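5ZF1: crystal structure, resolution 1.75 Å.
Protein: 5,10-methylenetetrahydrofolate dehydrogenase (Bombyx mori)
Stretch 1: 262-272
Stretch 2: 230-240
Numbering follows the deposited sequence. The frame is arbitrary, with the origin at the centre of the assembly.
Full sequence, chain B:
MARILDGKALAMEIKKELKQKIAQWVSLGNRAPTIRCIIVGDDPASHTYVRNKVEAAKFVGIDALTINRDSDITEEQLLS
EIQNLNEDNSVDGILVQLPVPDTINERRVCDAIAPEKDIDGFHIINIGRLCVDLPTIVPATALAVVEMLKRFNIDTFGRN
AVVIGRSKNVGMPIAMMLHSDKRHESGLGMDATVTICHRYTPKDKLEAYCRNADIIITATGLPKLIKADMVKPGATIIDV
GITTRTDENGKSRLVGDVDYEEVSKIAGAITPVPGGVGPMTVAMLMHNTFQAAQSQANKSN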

# COMPACT_ATOMS: atom_id res chain seq x y z
N GLU B 262 -24.40 21.40 -11.66
CA GLU B 262 -23.50 21.97 -12.66
C GLU B 262 -22.53 20.92 -13.20
O GLU B 262 -22.28 20.88 -14.41
CB GLU B 262 -22.73 23.15 -12.08
CG GLU B 262 -23.56 24.43 -11.94
CD GLU B 262 -24.46 24.69 -13.15
OE1 GLU B 262 -23.95 24.71 -14.29
OE2 GLU B 262 -25.68 24.86 -12.95
N VAL B 263 -22.00 20.06 -12.33
CA VAL B 263 -21.02 19.08 -12.79
C VAL B 263 -21.66 18.06 -13.71
O VAL B 263 -21.02 17.58 -14.66
CB VAL B 263 -20.33 18.41 -11.58
CG1 VAL B 263 -19.56 17.16 -12.00
CG2 VAL B 263 -19.39 19.41 -10.94
N SER B 264 -22.95 17.74 -13.49
CA SER B 264 -23.67 16.83 -14.38
C SER B 264 -23.72 17.36 -15.81
O SER B 264 -23.84 16.57 -16.75
CB SER B 264 -25.09 16.60 -13.87
OG SER B 264 -25.09 16.01 -12.58
N LYS B 265 -23.65 18.68 -15.99
CA LYS B 265 -23.61 19.28 -17.33
C LYS B 265 -22.26 19.12 -18.01
O LYS B 265 -22.16 19.38 -19.21
CB LYS B 265 -23.95 20.77 -17.26
CG LYS B 265 -25.33 21.11 -16.72
CD LYS B 265 -25.48 22.62 -16.63
CE LYS B 265 -26.76 23.03 -15.92
NZ LYS B 265 -26.69 24.45 -15.45
N ILE B 266 -21.22 18.73 -17.28
CA ILE B 266 -19.87 18.64 -17.82
C ILE B 266 -19.38 17.20 -17.88
O ILE B 266 -18.77 16.79 -18.87
CB ILE B 266 -18.89 19.51 -17.00
CG1 ILE B 266 -19.44 20.93 -16.82
CG2 ILE B 266 -17.52 19.54 -17.67
CD1 ILE B 266 -19.52 21.70 -18.12
N ALA B 267 -19.62 16.43 -16.82
CA ALA B 267 -19.05 15.10 -16.68
C ALA B 267 -19.66 14.14 -17.70
O ALA B 267 -20.77 14.33 -18.19
CB ALA B 267 -19.29 14.57 -15.27
N GLY B 268 -18.90 13.09 -18.01
CA GLY B 268 -19.43 12.01 -18.83
C GLY B 268 -20.24 11.00 -18.05
O GLY B 268 -21.17 10.39 -18.59
N ALA B 269 -19.92 10.79 -16.77
CA ALA B 269 -20.63 9.84 -15.93
C ALA B 269 -20.47 10.31 -14.50
O ALA B 269 -19.44 10.88 -14.16
CB ALA B 269 -20.06 8.42 -16.09
N ILE B 270 -21.51 10.12 -13.68
CA ILE B 270 -21.49 10.69 -12.33
C ILE B 270 -22.35 9.84 -11.40
O ILE B 270 -23.38 9.28 -11.80
CB ILE B 270 -21.97 12.16 -12.34
CG1 ILE B 270 -21.70 12.84 -11.01
CG2 ILE B 270 -23.46 12.23 -12.72
CD1 ILE B 270 -22.06 14.34 -11.02
N THR B 271 -21.94 9.75 -10.14
CA THR B 271 -22.82 9.21 -9.13
C THR B 271 -24.02 10.14 -8.91
O THR B 271 -23.85 11.36 -8.90
CB THR B 271 -22.08 9.01 -7.81
OG1 THR B 271 -21.15 10.08 -7.62
CG2 THR B 271 -21.31 7.69 -7.85
N PRO B 272 -25.22 9.59 -8.75
CA PRO B 272 -26.38 10.41 -8.40
C PRO B 272 -26.34 10.78 -6.92
O PRO B 272 -25.39 10.46 -6.21
CB PRO B 272 -27.56 9.48 -8.70
CG PRO B 272 -26.99 8.11 -8.38
CD PRO B 272 -25.55 8.16 -8.85
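Stretch 2 (230-240) MVKPGATIIDV

How does the helical start of stretch 1 meet stretch 2? Glu-262 and Lys-265 stay out of reach, joined to each other by a salt bridge. Val-263 points toward the second stretch, where Val-231 and Lys-232 are extended after the 3-10 residue Met-230: Val-263 CG1 lies 4.0 Å from Val-231 CG2 and 4.2 Å from Ile-237 CG1. Ile-266, with chi1 and chi2 both m, brings CG2 to 4.0 Å from Val-231 CG1.

What holds the turn of stretch 2 in place? Lys-232 to Ala-235 form a type II beta turn, closed by Ala-235 N to Lys-232 O at 2.9 Å. Gly-234 has phi/psi of 83/3, where a CB would jam against the preceding carbonyl. Its N donates almost straight to Ile-266 O, a hydrogen bond of 3.1 Å, so the turn is pinned to the main chain of Ile-266. Next along the chain, Ala-267 CB packs 3.9 Å from Ile-237 CG1.

Why do the backbones come so near at Gly-268? Its CA lies 3.7 Å from Gly-234 CA, and a CB on Gly-268 would clash with Gly-234 O. Ala-235 O accepts from Gly-268 N at 2.7 Å and, weakly, from Ala-269 N at 3.4 Å.

In which direction do the strands run? They are parallel: Ala-269 pairs with Thr-236 and Ile-270 with Ile-237, the first pair's side chains on one face of the sheet and the second pair's on the other. The main chain of Ile-237 bridges alternate residues, its N donating to Ala-269 O (3.0 Å) and its O accepting from Thr-271 N (3.1 Å).

How does the pairing end? Thr-271, its chi1 in p, points toward stretch 2, and its OG1 accepts from Asp-239 N at 2.9 Å. A side chain thus continues the backbone ladder, while Pro-272 lies beyond contact.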

# COMPACT_ATOMS: atom_id res chain seq x y z
N MET B 230 -13.71 22.41 -12.34
CA MET B 230 -12.66 21.46 -12.00
C MET B 230 -12.73 20.21 -12.85
O MET B 230 -11.87 19.34 -12.70
CB MET B 230 -12.74 21.08 -10.52
CG MET B 230 -12.43 22.25 -9.58
SD MET B 230 -12.91 21.98 -7.87
CE MET B 230 -12.00 20.47 -7.47
N VAL B 231 -13.73 20.08 -13.73
CA VAL B 231 -14.04 18.80 -14.35
C VAL B 231 -13.67 18.87 -15.83
O VAL B 231 -14.03 19.82 -16.53
CB VAL B 231 -15.51 18.43 -14.15
CG1 VAL B 231 -15.86 17.12 -14.88
CG2 VAL B 231 -15.79 18.31 -12.66
N LYS B 232 -12.92 17.88 -16.27
CA LYS B 232 -12.64 17.72 -17.68
C LYS B 232 -13.92 17.26 -18.37
O LYS B 232 -14.58 16.34 -17.89
CB LYS B 232 -11.53 16.68 -17.85
CG LYS B 232 -11.00 16.51 -19.25
CD LYS B 232 -9.94 15.40 -19.27
CE LYS B 232 -9.57 14.97 -20.66
NZ LYS B 232 -8.31 14.17 -20.63
N PRO B 233 -14.30 17.87 -19.50
CA PRO B 233 -15.50 17.39 -20.19
C PRO B 233 -15.41 15.90 -20.48
O PRO B 233 -14.39 15.40 -20.96
CB PRO B 233 -15.52 18.23 -21.48
CG PRO B 233 -14.75 19.46 -21.14
CD PRO B 233 -13.66 18.99 -20.20
N GLY B 234 -16.48 15.17 -20.15
CA GLY B 234 -16.53 13.74 -20.33
C GLY B 234 -15.90 12.92 -19.23
O GLY B 234 -15.86 11.69 -19.35
N ALA B 235 -15.41 13.54 -18.16
CA ALA B 235 -14.77 12.78 -17.09
C ALA B 235 -15.80 12.03 -16.23
O ALA B 235 -16.99 12.33 -16.22
CB ALA B 235 -13.93 13.71 -16.20
N THR B 236 -15.31 11.05 -15.47
CA THR B 236 -16.14 10.24 -14.62
C THR B 236 -15.92 10.70 -13.19
O THR B 236 -14.77 10.78 -12.74
CB THR B 236 -15.78 8.76 -14.76
OG1 THR B 236 -16.03 8.35 -16.11
CG2 THR B 236 -16.57 7.91 -13.81
N ILE B 237 -17.00 10.99 -12.49
CA ILE B 237 -16.98 11.51 -11.12
C ILE B 237 -17.70 10.52 -10.22
O ILE B 237 -18.90 10.28 -10.40
CB ILE B 237 -17.62 12.90 -11.03
CG1 ILE B 237 -17.08 13.83 -12.12
CG2 ILE B 237 -17.50 13.47 -9.60
CD1 ILE B 237 -15.67 14.28 -11.91
N ILE B 238 -16.99 9.97 -9.24
CA ILE B 238 -17.60 9.07 -8.26
C ILE B 238 -17.42 9.69 -6.88
O ILE B 238 -16.29 9.89 -6.42
CB ILE B 238 -16.98 7.67 -8.31
CG1 ILE B 238 -17.33 7.02 -9.65
CG2 ILE B 238 -17.49 6.83 -7.12
CD1 ILE B 238 -16.55 5.76 -9.95
N ASP B 239 -18.55 9.99 -6.23
CA ASP B 239 -18.58 10.46 -4.85
C ASP B 239 -18.81 9.27 -3.92
O ASP B 239 -19.88 8.65 -3.93
CB ASP B 239 -19.68 11.52 -4.70
CG ASP B 239 -19.62 12.24 -3.37
OD1 ASP B 239 -18.83 11.83 -2.50
OD2 ASP B 239 -20.37 13.24 -3.20
N VAL B 240 -17.80 8.95 -3.10
CA VAL B 240 -17.89 7.76 -2.25
C VAL B 240 -18.91 7.97 -1.14
O VAL B 240 -19.50 7.00 -0.63
CB VAL B 240 -16.49 7.40 -1.70
CG1 VAL B 240 -16.56 6.18 -0.81
CG2 VAL B 240 -15.53 7.14 -2.86